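Local coordinates for GCN5-related N-acetyltransferase (Kribbella flavida, PDB 4IUS), which probably transfers an acyl group from an acyl-CoA donor to an acceptor, as a member of the GNAT family of N-acetyltransferases, at residues G88-L93 / V248-P253; G112-P117 / Y209-A214; P156-G161 / F215-A220. The protein carries 1 engineered substitution. All blocks are in the same frame, centred on the assembly; numbering follows the deposited sequence. Where two conformers were deposited one is given.

Contact 1 of 3, residues G88-L93 / V248-P253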
ATOM      1  N   GLY A  88      -0.732 -12.803  16.285  1.00 10.18           N
ATOM      2  CA  GLY A  88      -0.691 -14.255  16.157  1.00 10.63           C
ATOM      3  C   GLY A  88      -1.401 -14.835  14.966  1.00 10.01           C
ATOM      4  O   GLY A  88      -1.261 -16.041  14.715  1.00 10.04           O
ATOM      5  N   LEU A  89      -2.157 -14.041  14.223  1.00  9.44           N
ATOM      6  CA  LEU A  89      -2.932 -14.586  13.119  1.00  8.64           C
ATOM      7  C   LEU A  89      -2.009 -15.143  12.028  1.00  8.18           C
ATOM      8  O   LEU A  89      -2.255 -16.220  11.496  1.00  8.33           O
ATOM      9  CB  LEU A  89      -3.945 -13.568  12.605  1.00  8.42           C
ATOM     10  CG  LEU A  89      -4.860 -14.015  11.455  1.00  8.69           C
ATOM     11  CD1 LEU A  89      -5.654 -15.281  11.787  1.00 12.27           C
ATOM     12  CD2 LEU A  89      -5.813 -12.883  11.095  1.00 10.67           C
ATOM     13  N   ALA A  90      -0.965 -14.395  11.690  1.00  8.38           N
ATOM     14  CA  ALA A  90      -0.047 -14.850  10.667  1.00  8.56           C
ATOM     15  C   ALA A  90       0.521 -16.229  10.972  1.00  8.18           C
ATOM     16  O   ALA A  90       0.618 -17.075  10.087  1.00  8.87           O
ATOM     17  CB  ALA A  90       1.087 -13.845  10.454  1.00 10.14           C
ATOM     18  N   TYR A  91       0.856 -16.470  12.217  1.00  8.78           N
ATOM     19  CA  TYR A  91       1.441 -17.754  12.574  1.00  8.81           C
ATOM     20  C   TYR A  91       0.425 -18.886  12.421  1.00  7.95           C
ATOM     21  O   TYR A  91       0.797 -19.989  12.032  1.00  8.49           O
ATOM     22  CB  TYR A  91       1.977 -17.763  13.997  1.00 10.15           C
ATOM     23  CG  TYR A  91       3.312 -17.080  14.172  1.00 13.31           C
ATOM     24  CD1 TYR A  91       4.385 -17.336  13.312  1.00 15.18           C
ATOM     25  CD2 TYR A  91       3.551 -16.364  15.312  1.00 17.74           C
ATOM     26  CE1 TYR A  91       5.633 -16.770  13.554  1.00 20.50           C
ATOM     27  CE2 TYR A  91       4.775 -15.770  15.547  1.00 22.19           C
ATOM     28  CZ  TYR A  91       5.811 -15.983  14.666  1.00 23.35           C
ATOM     29  OH  TYR A  91       7.017 -15.398  14.913  1.00 36.97           O
ATOM     30  N   VAL A  92      -0.854 -18.625  12.677  1.00  8.32           N
ATOM     31  CA  VAL A  92      -1.877 -19.659  12.469  1.00  8.32           C
ATOM     32  C   VAL A  92      -2.020 -19.943  10.952  1.00  7.97           C
ATOM     33  O   VAL A  92      -2.158 -21.073  10.525  1.00  9.31           O
ATOM     34  CB  VAL A  92      -3.188 -19.319  13.152  1.00  9.28           C
ATOM     35  CG1 VAL A  92      -4.164 -20.493  12.977  1.00 11.67           C
ATOM     36  CG2 VAL A  92      -2.973 -19.031  14.654  1.00 11.31           C
ATOM     37  N   LEU A  93      -1.939 -18.897  10.106  1.00  8.76           N
ATOM     38  CA  LEU A  93      -1.964 -19.098   8.662  1.00  8.14           C
ATOM     39  C   LEU A  93      -0.789 -19.930   8.180  1.00  8.05           C
ATOM     40  O   LEU A  93      -0.923 -20.769   7.285  1.00  9.96           O
ATOM     41  CB  LEU A  93      -1.993 -17.766   7.916  1.00  8.67           C
ATOM     42  CG  LEU A  93      -3.236 -16.931   8.083  1.00 10.48           C
ATOM     43  CD1 LEU A  93      -3.080 -15.602   7.376  1.00 12.34           C
ATOM     44  CD2 LEU A  93      -4.423 -17.702   7.507  1.00 14.78           C
ATOM     45  N   VAL A 248       2.713  -8.074   7.405  1.00  9.10           N
ATOM     46  CA  VAL A 248       3.123  -9.462   7.189  1.00  8.60           C
ATOM     47  C   VAL A 248       2.530  -9.887   5.843  1.00  8.48           C
ATOM     48  O   VAL A 248       1.345  -9.738   5.639  1.00  9.17           O
ATOM     49  CB  VAL A 248       2.571 -10.405   8.276  1.00 10.54           C
ATOM     50  CG1 VAL A 248       3.268 -11.759   8.099  1.00 10.99           C
ATOM     51  CG2 VAL A 248       2.868  -9.868   9.703  1.00 12.78           C
ATOM     52  N   HIS A 249       3.383 -10.322   4.925  1.00  7.97           N
ATOM     53  CA  HIS A 249       2.970 -10.740   3.583  1.00  8.60           C
ATOM     54  C   HIS A 249       3.189 -12.228   3.491  1.00  8.05           C
ATOM     55  O   HIS A 249       4.293 -12.717   3.693  1.00  8.78           O
ATOM     56  CB  HIS A 249       3.790 -10.017   2.507  1.00 10.95           C
ATOM     57  CG  HIS A 249       3.539  -8.542   2.438  1.00 12.05           C
ATOM     58  ND1 HIS A 249       4.094  -7.760   1.486  1.00 18.26           N
ATOM     59  CD2 HIS A 249       2.676  -7.735   3.151  1.00 13.23           C
ATOM     60  CE1 HIS A 249       3.665  -6.493   1.657  1.00 20.94           C
ATOM     61  NE2 HIS A 249       2.804  -6.471   2.670  1.00 17.62           N
ATOM     62  N   LEU A 250       2.118 -12.954   3.213  1.00  7.38           N
ATOM     63  CA  LEU A 250       2.085 -14.407   3.143  1.00  7.90           C
ATOM     64  C   LEU A 250       1.632 -14.889   1.775  1.00  6.78           C
ATOM     65  O   LEU A 250       0.765 -14.270   1.154  1.00  8.04           O
ATOM     66  CB  LEU A 250       1.106 -14.985   4.180  1.00  8.92           C
ATOM     67  CG  LEU A 250       1.326 -14.549   5.634  1.00  8.33           C
ATOM     68  CD1 LEU A 250       0.422 -13.397   6.086  1.00 10.42           C
ATOM     69  CD2 LEU A 250       1.144 -15.772   6.539  1.00 10.39           C
ATOM     70  N   GLY A 251       2.176 -16.016   1.348  1.00  8.16           N
ATOM     71  CA  GLY A 251       1.712 -16.642   0.145  1.00  7.64           C
ATOM     72  C   GLY A 251       1.406 -18.127   0.307  1.00  8.31           C
ATOM     73  O   GLY A 251       2.029 -18.813   1.102  1.00  9.30           O
ATOM     74  N   ASP A 252       0.485 -18.627  -0.502  1.00  7.81           N
ATOM     75  CA  ASP A 252       0.234 -20.054  -0.622  1.00  8.52           C
ATOM     76  C   ASP A 252       1.359 -20.722  -1.405  1.00  9.25           C
ATOM     77  O   ASP A 252       2.182 -20.079  -2.069  1.00  9.07           O
ATOM     78  CB  ASP A 252      -1.108 -20.325  -1.284  1.00  9.88           C
ATOM     79  CG  ASP A 252      -2.190 -20.690  -0.318  1.00 10.93           C
ATOM     80  OD1 ASP A 252      -2.018 -20.576   0.895  1.00 12.41           O
ATOM     81  OD2 ASP A 252      -3.283 -21.049  -0.813  1.00 11.87           O
ATOM     82  N   PRO A 253       1.376 -22.059  -1.394  1.00 10.10           N
ATOM     83  CA  PRO A 253       2.382 -22.773  -2.177  1.00 11.35           C
ATOM     84  C   PRO A 253       2.226 -22.509  -3.675  1.00 10.25           C
ATOM     85  O   PRO A 253       1.126 -22.232  -4.163  1.00 11.67           O
ATOM     86  CB  PRO A 253       2.099 -24.250  -1.855  1.00 13.31           C
ATOM     87  CG  PRO A 253       1.425 -24.215  -0.538  1.00 15.05           C
ATOM     88  CD  PRO A 253       0.587 -22.961  -0.549  1.00 12.40           C
TER
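Ala90 and Leu93 of the helix meet Val248 and Leu250 of the strand mainly through apolar side chains; no hydrogen bond joins the two segments. Apolar side-chain packing comes first. Ala90 CB lies 3.8 Å from Val248 CG1, the branch that stands anti to the backbone N (chi1 -170°) and is thereby aimed at the helix. The same Ala90 CB has Leu250 CD2 as a more distant neighbour, at 4.4 Å. Leu250 CD2 also approaches Leu93 CB at 4.0 Å, so that one methyl touches two helix residues three positions apart, which lie one helical turn from each other. The second kind of contact is between side chain and backbone: Leu250 CD2 is 3.8 Å from Ala90 O, an approach of a methyl to a carbonyl oxygen without any bond.

The spacing fits helix-on-sheet packing. The short axes of 89-93 and 248-251 pass 10.0 Å apart and run nearly alongside, at 13°. Helix 89-95 links strands 78-82 and 99-109, which flank strand 242-251 in the mixed sheet and run antiparallel to it. The unit is therefore a beta-alpha-beta crossover, consistent with the C-terminal part of a GNAT-like half, strand 78-82, helix 89-95 and strand 99-109, with strand 242-251, from near the chain's end, lying between the two strands.

Further apolar partners complete the layer. Leu81 on the neighbouring strand touches both Ala90 and Leu93, Ile100 on the other side touches Val248 and Leu250, and Val59 of helix 59-71 packs on Leu93. Polar bonds lie at the margins: Gly88, at the N-cap position, binds Glu83 OE2 through its backbone N, and Asp252 OD1 forms a salt bridge with Arg67.

Contact 2 of 3, residues G112-P117 / Y209-A214; sequences GDLLVP and YATQQA
Leu114 reaches the helix with both of its methyls, which lie against Thr211, and CD2 also lies on the backbone of Gln212. CD1 and CD2 are each 4.0 Å from Thr211 CG2. CD2 presses against the helical main chain, 3.6 Å from Gln212 N, and reaches Gln212 CB at 3.8 Å. With CG anti to the backbone N (chi1 179°), the isobutyl group extends straight out from the loop, and its fork sits at the junction of the two helix residues. Two residues further along, Val116 CG2 stands 3.6 Å from Gln212 NE2. The Gln212 chain is extended through CG (chi1 -176°) and crosses the valine at about a right angle, laying its amide end beside that methyl.

A second shell fixes these groups. Thr211 OG1 is hydrogen-bonded to Tyr241 OH and Thr207 O, which holds its rotation and keeps the CG2 methyl turned to Leu114. Leu114 also packs on Phe215, one turn down the helix, while Val116 touches Ala208 in the opposite direction along it. The loop is tied by a backbone hydrogen bond between Leu115 and Leu239. On its other flank, helix 202-216 rests on the sheet: Ala210 packs on Val164 and Ala176, and Ala214 on Trp178. This is the long helix that in GNAT relatives follows the pyrophosphate-binding loop for acetyl-CoA, and the linker 112-117 runs across its outer flank.

An alanine in place of this leucine would lack both methyls, and Thr211 CG2 and the Gln212 backbone would probably lose their apolar cover from the linker. No hydrogen bond spans the segments, and even the Gln212 amide meets a methyl, so this junction of 207 Å² is held by shape and van der Waals contact.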
ATOM      1  N   GLY A 112       0.745  17.537  11.178  1.00 17.37           N
ATOM      2  CA  GLY A 112       1.558  18.479  11.938  1.00 18.67           C
ATOM      3  C   GLY A 112       3.016  18.061  12.009  1.00 16.87           C
ATOM      4  O   GLY A 112       3.856  18.846  12.413  1.00 20.78           O
ATOM      5  N   ASP A 113       3.346  16.824  11.611  1.00 14.95           N
ATOM      6  CA  ASP A 113       4.705  16.271  11.712  1.00 13.98           C
ATOM      7  C   ASP A 113       5.405  16.131  10.364  1.00 12.99           C
ATOM      8  O   ASP A 113       6.596  15.839  10.310  1.00 13.98           O
ATOM      9  CB  ASP A 113       4.638  14.914  12.405  1.00 16.70           C
ATOM     10  CG  ASP A 113       4.212  15.019  13.877  1.00 23.73           C
ATOM     11  OD1 ASP A 113       4.510  16.034  14.529  1.00 30.26           O
ATOM     12  OD2 ASP A 113       3.570  14.072  14.382  1.00 28.05           O
ATOM     13  N   LEU A 114       4.673  16.334   9.276  1.00 13.59           N
ATOM     14  CA  LEU A 114       5.268  16.200   7.950  1.00 12.77           C
ATOM     15  C   LEU A 114       6.243  17.363   7.690  1.00 13.14           C
ATOM     16  O   LEU A 114       5.952  18.529   7.998  1.00 16.20           O
ATOM     17  CB  LEU A 114       4.194  16.238   6.874  1.00 13.32           C
ATOM     18  CG  LEU A 114       4.690  16.125   5.415  1.00 13.07           C
ATOM     19  CD1 LEU A 114       5.348  14.777   5.143  1.00 13.78           C
ATOM     20  CD2 LEU A 114       3.508  16.412   4.502  1.00 13.33           C
ATOM     21  N   LEU A 115       7.400  17.026   7.123  1.00 13.60           N
ATOM     22  CA  LEU A 115       8.439  17.982   6.719  1.00 15.67           C
ATOM     23  C   LEU A 115       8.659  17.803   5.225  1.00 16.91           C
ATOM     24  O   LEU A 115       8.921  16.685   4.769  1.00 17.93           O
ATOM     25  CB  LEU A 115       9.756  17.751   7.504  1.00 19.08           C
ATOM     26  CG  LEU A 115       9.665  17.731   9.051  1.00 28.44           C
ATOM     27  CD1 LEU A 115      10.909  17.170   9.768  1.00 34.86           C
ATOM     28  CD2 LEU A 115       9.358  19.130   9.570  1.00 37.01           C
ATOM     29  N   VAL A 116       8.416  18.857   4.441  1.00 14.93           N
ATOM     30  CA  VAL A 116       8.753  18.845   3.031  1.00 14.33           C
ATOM     31  C   VAL A 116      10.125  19.502   2.904  1.00 14.53           C
ATOM     32  O   VAL A 116      10.256  20.688   3.226  1.00 17.13           O
ATOM     33  CB  VAL A 116       7.695  19.544   2.154  1.00 14.49           C
ATOM     34  CG1 VAL A 116       8.117  19.486   0.691  1.00 14.94           C
ATOM     35  CG2 VAL A 116       6.309  18.917   2.365  1.00 17.05           C
ATOM     36  N   PRO A 117      11.139  18.772   2.406  1.00 12.47           N
ATOM     37  CA  PRO A 117      12.458  19.352   2.265  1.00 13.81           C
ATOM     38  C   PRO A 117      12.511  20.512   1.288  1.00 13.89           C
ATOM     39  O   PRO A 117      11.636  20.661   0.439  1.00 12.19           O
ATOM     40  CB  PRO A 117      13.305  18.198   1.722  1.00 16.10           C
ATOM     41  CG  PRO A 117      12.542  16.953   2.068  1.00 15.33           C
ATOM     42  CD  PRO A 117      11.114  17.359   1.960  1.00 13.20           C
ATOM     43  N   TYR A 209       5.771  15.551  -1.023  1.00  8.67           N
ATOM     44  CA  TYR A 209       4.776  16.374  -1.698  1.00  9.07           C
ATOM     45  C   TYR A 209       3.475  15.629  -1.911  1.00  8.43           C
ATOM     46  O   TYR A 209       2.409  16.194  -1.726  1.00  8.87           O
ATOM     47  CB  TYR A 209       5.350  16.915  -3.042  1.00  9.41           C
ATOM     48  CG  TYR A 209       4.472  17.943  -3.694  1.00  9.85           C
ATOM     49  CD1 TYR A 209       4.315  19.212  -3.138  1.00 10.40           C
ATOM     50  CD2 TYR A 209       3.822  17.662  -4.891  1.00 11.27           C
ATOM     51  CE1 TYR A 209       3.485  20.116  -3.745  1.00 12.22           C
ATOM     52  CE2 TYR A 209       2.996  18.591  -5.487  1.00 12.49           C
ATOM     53  CZ  TYR A 209       2.828  19.823  -4.886  1.00 12.95           C
ATOM     54  OH  TYR A 209       2.007  20.779  -5.499  1.00 17.47           O
ATOM     55  N   ALA A 210       3.546  14.331  -2.214  1.00  8.76           N
ATOM     56  CA  ALA A 210       2.342  13.506  -2.320  1.00  8.50           C
ATOM     57  C   ALA A 210       1.612  13.429  -0.953  1.00  8.21           C
ATOM     58  O   ALA A 210       0.391  13.578  -0.871  1.00  8.99           O
ATOM     59  CB  ALA A 210       2.632  12.098  -2.807  1.00  8.78           C
ATOM     60  N   THR A 211       2.395  13.232   0.116  1.00  9.14           N
ATOM     61  CA  THR A 211       1.819  13.182   1.454  1.00  9.02           C
ATOM     62  C   THR A 211       1.122  14.519   1.757  1.00  9.50           C
ATOM     63  O   THR A 211      -0.000  14.564   2.269  1.00  9.82           O
ATOM     64  CB  THR A 211       2.872  12.866   2.526  1.00  9.42           C
ATOM     65  OG1 THR A 211       3.549  11.670   2.180  1.00  9.95           O
ATOM     66  CG2 THR A 211       2.206  12.661   3.882  1.00 10.56           C
ATOM     67  N   GLN A 212       1.826  15.613   1.460  1.00 10.27           N
ATOM     68  CA  GLN A 212       1.284  16.926   1.724  1.00 10.64           C
ATOM     69  C   GLN A 212      -0.005  17.154   0.976  1.00  9.77           C
ATOM     70  O   GLN A 212      -0.957  17.696   1.535  1.00 11.46           O
ATOM     71  CB  GLN A 212       2.295  17.985   1.315  1.00 11.49           C
ATOM     72  CG  GLN A 212       1.864  19.402   1.644  1.00 14.53           C
ATOM     73  CD  GLN A 212       2.872  20.402   1.176  1.00 14.33           C
ATOM     74  OE1 GLN A 212       3.150  20.479  -0.003  1.00 19.33           O
ATOM     75  NE2 GLN A 212       3.490  21.088   2.106  1.00 18.56           N
ATOM     76  N   GLN A 213      -0.097  16.734  -0.282  1.00  9.91           N
ATOM     77  CA  GLN A 213      -1.331  16.890  -1.007  1.00 11.46           C
ATOM     78  C   GLN A 213      -2.472  16.010  -0.489  1.00 10.71           C
ATOM     79  O   GLN A 213      -3.637  16.447  -0.419  1.00 11.92           O
ATOM     80  CB  GLN A 213      -1.074  16.664  -2.511  1.00 14.72           C
ATOM     81  CG  GLN A 213      -0.078  17.644  -3.125  1.00 17.60           C
ATOM     82  CD  GLN A 213      -0.419  19.066  -2.762  1.00 18.68           C
ATOM     83  OE1 GLN A 213      -1.505  19.542  -3.069  1.00 18.42           O
ATOM     84  NE2 GLN A 213       0.486  19.737  -2.030  1.00 25.33           N
ATOM     85  N   ALA A 214      -2.155  14.791  -0.070  1.00 11.12           N
ATOM     86  CA  ALA A 214      -3.149  13.938   0.531  1.00 12.39           C
ATOM     87  C   ALA A 214      -3.782  14.622   1.750  1.00 11.63           C
ATOM     88  O   ALA A 214      -4.982  14.551   1.951  1.00 14.61           O
ATOM     89  CB  ALA A 214      -2.535  12.584   0.917  1.00 14.48           C
TER

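Contact 3 of 3, residues P156-G161 / F215-A220; sequences PEPADG and FEVGGA
The contact belongs to the turn in which helix 202-216 ends and the chain swings toward strand 222-225; opposite it lies the loop leading into strand 161-168. Gly219 is the first residue to leave helical geometry, with phi 81°, just past the two residues that do the touching.

Pro158 brings its ring to the helix end from the loop. Its CG stands 3.4 Å from Val217 O, while CB packs on Val217 CG2 at 3.7 Å. Chi1 of -64° sets Val217 CG1 anti to the carbonyl carbon and leaves CG2 between the backbone N and the carbonyl carbon. The backbones then close up: Ala159 CA is 3.5 Å from Gly218 O in a CA-H...O contact with an angle of 144° at the hydrogen, and Pro158 O comes within 3.8 Å of Gly218 CA. The CA atoms of Ala159 and Gly218 are just 4.1 Å apart, a closeness that the lack of a side chain on Gly218 probably eases, since a CB there would come about 3.4 Å from Pro158 O.

Pro158 O is gripped by two donors, Gly161 N at 3.1 Å within the loop and Trp178 NE1 from strand 171-179. The helix end thus packs on the loop before strand 161-168, which is itself joined to the turn after strand 171-179 by a backbone bond between Ala159 and Ile181, and Ala220 touches Ile181 of that turn.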
ATOM      1  N   PRO A 156     -10.117  13.016 -11.223  1.00 14.11           N
ATOM      2  CA  PRO A 156      -9.801  14.359 -10.759  1.00 15.41           C
ATOM      3  C   PRO A 156     -10.002  14.662  -9.269  1.00 15.11           C
ATOM      4  O   PRO A 156      -9.639  15.756  -8.819  1.00 17.59           O
ATOM      5  CB  PRO A 156     -10.788  15.213 -11.594  1.00 16.96           C
ATOM      6  CG  PRO A 156     -11.947  14.325 -11.816  1.00 17.71           C
ATOM      7  CD  PRO A 156     -11.313  13.000 -12.095  1.00 16.38           C
ATOM      8  N   GLU A 157     -10.570  13.737  -8.508  1.00 13.61           N
ATOM      9  CA  GLU A 157     -10.931  14.014  -7.110  0.60 13.70           C
ATOM     10  C   GLU A 157      -9.843  13.542  -6.147  1.00 12.36           C
ATOM     11  O   GLU A 157      -9.631  12.332  -5.987  1.00 13.08           O
ATOM     12  CB  GLU A 157     -12.263  13.363  -6.762  0.60 16.49           C
ATOM     13  CG  GLU A 157     -12.658  13.485  -5.280  0.60 19.16           C
ATOM     14  CD  GLU A 157     -12.539  14.905  -4.703  0.60 20.29           C
ATOM     15  OE1 GLU A 157     -11.891  15.084  -3.643  0.60 15.47           O
ATOM     16  OE2 GLU A 157     -13.107  15.848  -5.321  0.60 26.83           O
ATOM     17  N   PRO A 158      -9.193  14.491  -5.444  1.00 12.82           N
ATOM     18  CA  PRO A 158      -8.080  14.065  -4.611  1.00 12.46           C
ATOM     19  C   PRO A 158      -8.431  13.156  -3.443  1.00 12.54           C
ATOM     20  O   PRO A 158      -7.620  12.336  -3.014  1.00 12.00           O
ATOM     21  CB  PRO A 158      -7.478  15.388  -4.094  1.00 14.26           C
ATOM     22  CG  PRO A 158      -8.533  16.403  -4.264  1.00 18.58           C
ATOM     23  CD  PRO A 158      -9.308  15.959  -5.465  1.00 16.08           C
ATOM     24  N   ALA A 159      -9.651  13.257  -2.935  1.00 12.57           N
ATOM     25  CA  ALA A 159     -10.097  12.338  -1.890  1.00 12.25           C
ATOM     26  C   ALA A 159     -10.121  10.885  -2.388  1.00 11.87           C
ATOM     27  O   ALA A 159     -10.126   9.976  -1.568  1.00 13.70           O
ATOM     28  CB  ALA A 159     -11.475  12.739  -1.353  1.00 13.86           C
ATOM     29  N   ASP A 160     -10.187  10.678  -3.698  1.00 11.57           N
ATOM     30  CA  ASP A 160     -10.220   9.348  -4.312  1.00 12.15           C
ATOM     31  C   ASP A 160      -8.854   8.875  -4.808  1.00 11.46           C
ATOM     32  O   ASP A 160      -8.744   7.853  -5.491  1.00 12.71           O
ATOM     33  CB  ASP A 160     -11.287   9.287  -5.411  1.00 13.76           C
ATOM     34  CG  ASP A 160     -12.698   9.450  -4.870  1.00 17.21           C
ATOM     35  OD1 ASP A 160     -12.880   9.342  -3.622  1.00 24.04           O
ATOM     36  OD2 ASP A 160     -13.649   9.686  -5.691  1.00 23.25           O
ATOM     37  N   GLY A 161      -7.824   9.605  -4.401  1.00 10.59           N
ATOM     38  CA  GLY A 161      -6.457   9.261  -4.722  1.00 10.49           C
ATOM     39  C   GLY A 161      -5.844  10.302  -5.635  1.00  9.37           C
ATOM     40  O   GLY A 161      -6.532  11.115  -6.255  1.00 11.88           O
ATOM     41  N   PHE A 215      -2.951  15.302   2.557  1.00 10.35           N
ATOM     42  CA  PHE A 215      -3.461  16.030   3.717  1.00 11.95           C
ATOM     43  C   PHE A 215      -4.190  17.320   3.338  1.00 14.11           C
ATOM     44  O   PHE A 215      -5.248  17.630   3.903  1.00 20.66           O
ATOM     45  CB  PHE A 215      -2.306  16.395   4.623  1.00 10.86           C
ATOM     46  CG  PHE A 215      -1.594  15.237   5.309  1.00 10.48           C
ATOM     47  CD1 PHE A 215      -2.217  14.039   5.590  1.00 11.47           C
ATOM     48  CD2 PHE A 215      -0.296  15.369   5.714  1.00 11.28           C
ATOM     49  CE1 PHE A 215      -1.555  13.035   6.284  1.00 11.38           C
ATOM     50  CE2 PHE A 215       0.371  14.365   6.406  1.00 11.90           C
ATOM     51  CZ  PHE A 215      -0.261  13.209   6.694  1.00 10.90           C
ATOM     52  N   GLU A 216      -3.624  18.091   2.424  1.00 13.70           N
ATOM     53  CA  GLU A 216      -4.146  19.438   2.126  1.00 16.37           C
ATOM     54  C   GLU A 216      -5.358  19.435   1.238  1.00 18.55           C
ATOM     55  O   GLU A 216      -6.260  20.245   1.441  1.00 21.86           O
ATOM     56  CB  GLU A 216      -3.076  20.289   1.468  1.00 17.79           C
ATOM     57  CG  GLU A 216      -1.959  20.711   2.384  1.00 21.25           C
ATOM     58  CD  GLU A 216      -0.966  21.701   1.740  1.00 28.28           C
ATOM     59  OE1 GLU A 216      -1.068  22.029   0.511  1.00 37.99           O
ATOM     60  OE2 GLU A 216      -0.082  22.156   2.498  1.00 35.01           O
ATOM     61  N   VAL A 217      -5.356  18.594   0.201  1.00 18.52           N
ATOM     62  CA  VAL A 217      -6.493  18.525  -0.718  1.00 21.12           C
ATOM     63  C   VAL A 217      -7.271  17.196  -0.653  1.00 19.68           C
ATOM     64  O   VAL A 217      -8.438  17.161  -1.001  1.00 20.59           O
ATOM     65  CB  VAL A 217      -6.099  18.851  -2.181  1.00 22.80           C
ATOM     66  CG1 VAL A 217      -5.618  20.298  -2.296  1.00 31.43           C
ATOM     67  CG2 VAL A 217      -5.066  17.880  -2.731  1.00 22.69           C
ATOM     68  N   GLY A 218      -6.643  16.129  -0.182  1.00 17.24           N
ATOM     69  CA  GLY A 218      -7.306  14.820  -0.117  1.00 16.19           C
ATOM     70  C   GLY A 218      -8.138  14.558   1.120  1.00 19.13           C
ATOM     71  O   GLY A 218      -8.855  13.572   1.180  1.00 17.30           O
ATOM     72  N   GLY A 219      -7.948  15.372   2.149  1.00 19.74           N
ATOM     73  CA  GLY A 219      -8.680  15.222   3.422  1.00 22.48           C
ATOM     74  C   GLY A 219      -8.124  14.167   4.370  1.00 17.59           C
ATOM     75  O   GLY A 219      -8.777  13.787   5.369  1.00 22.31           O
ATOM     76  N   ALA A 220      -6.921  13.677   4.081  1.00 13.81           N
ATOM     77  CA  ALA A 220      -6.335  12.636   4.938  1.00 12.31           C
ATOM     78  C   ALA A 220      -5.887  13.273   6.254  1.00 11.55           C
ATOM     79  O   ALA A 220      -5.385  14.421   6.256  1.00 14.17           O
ATOM     80  CB  ALA A 220      -5.159  11.955   4.257  1.00 13.62           C
TER

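Contacts 2 and 3 share helix 202-216 and have centres about 13 Å apart. They touch directly: Gln213 O to Gly218 N and Ala214 O to Ala220 N each measure 3.0 Å, both probable hydrogen bonds. Along the chain their segments alternate. Contact 1 lies on the opposite side of the chain's centre, about 33 Å from each by centres and about 18 and 20 Å by nearest atoms, yet the loop it closes contains both of them. In GNAT relatives acetyl-CoA binds near the start of the long helix; contacts 2 and 3 successively approach the other end, and contact 1 belongs to the other half of the protein.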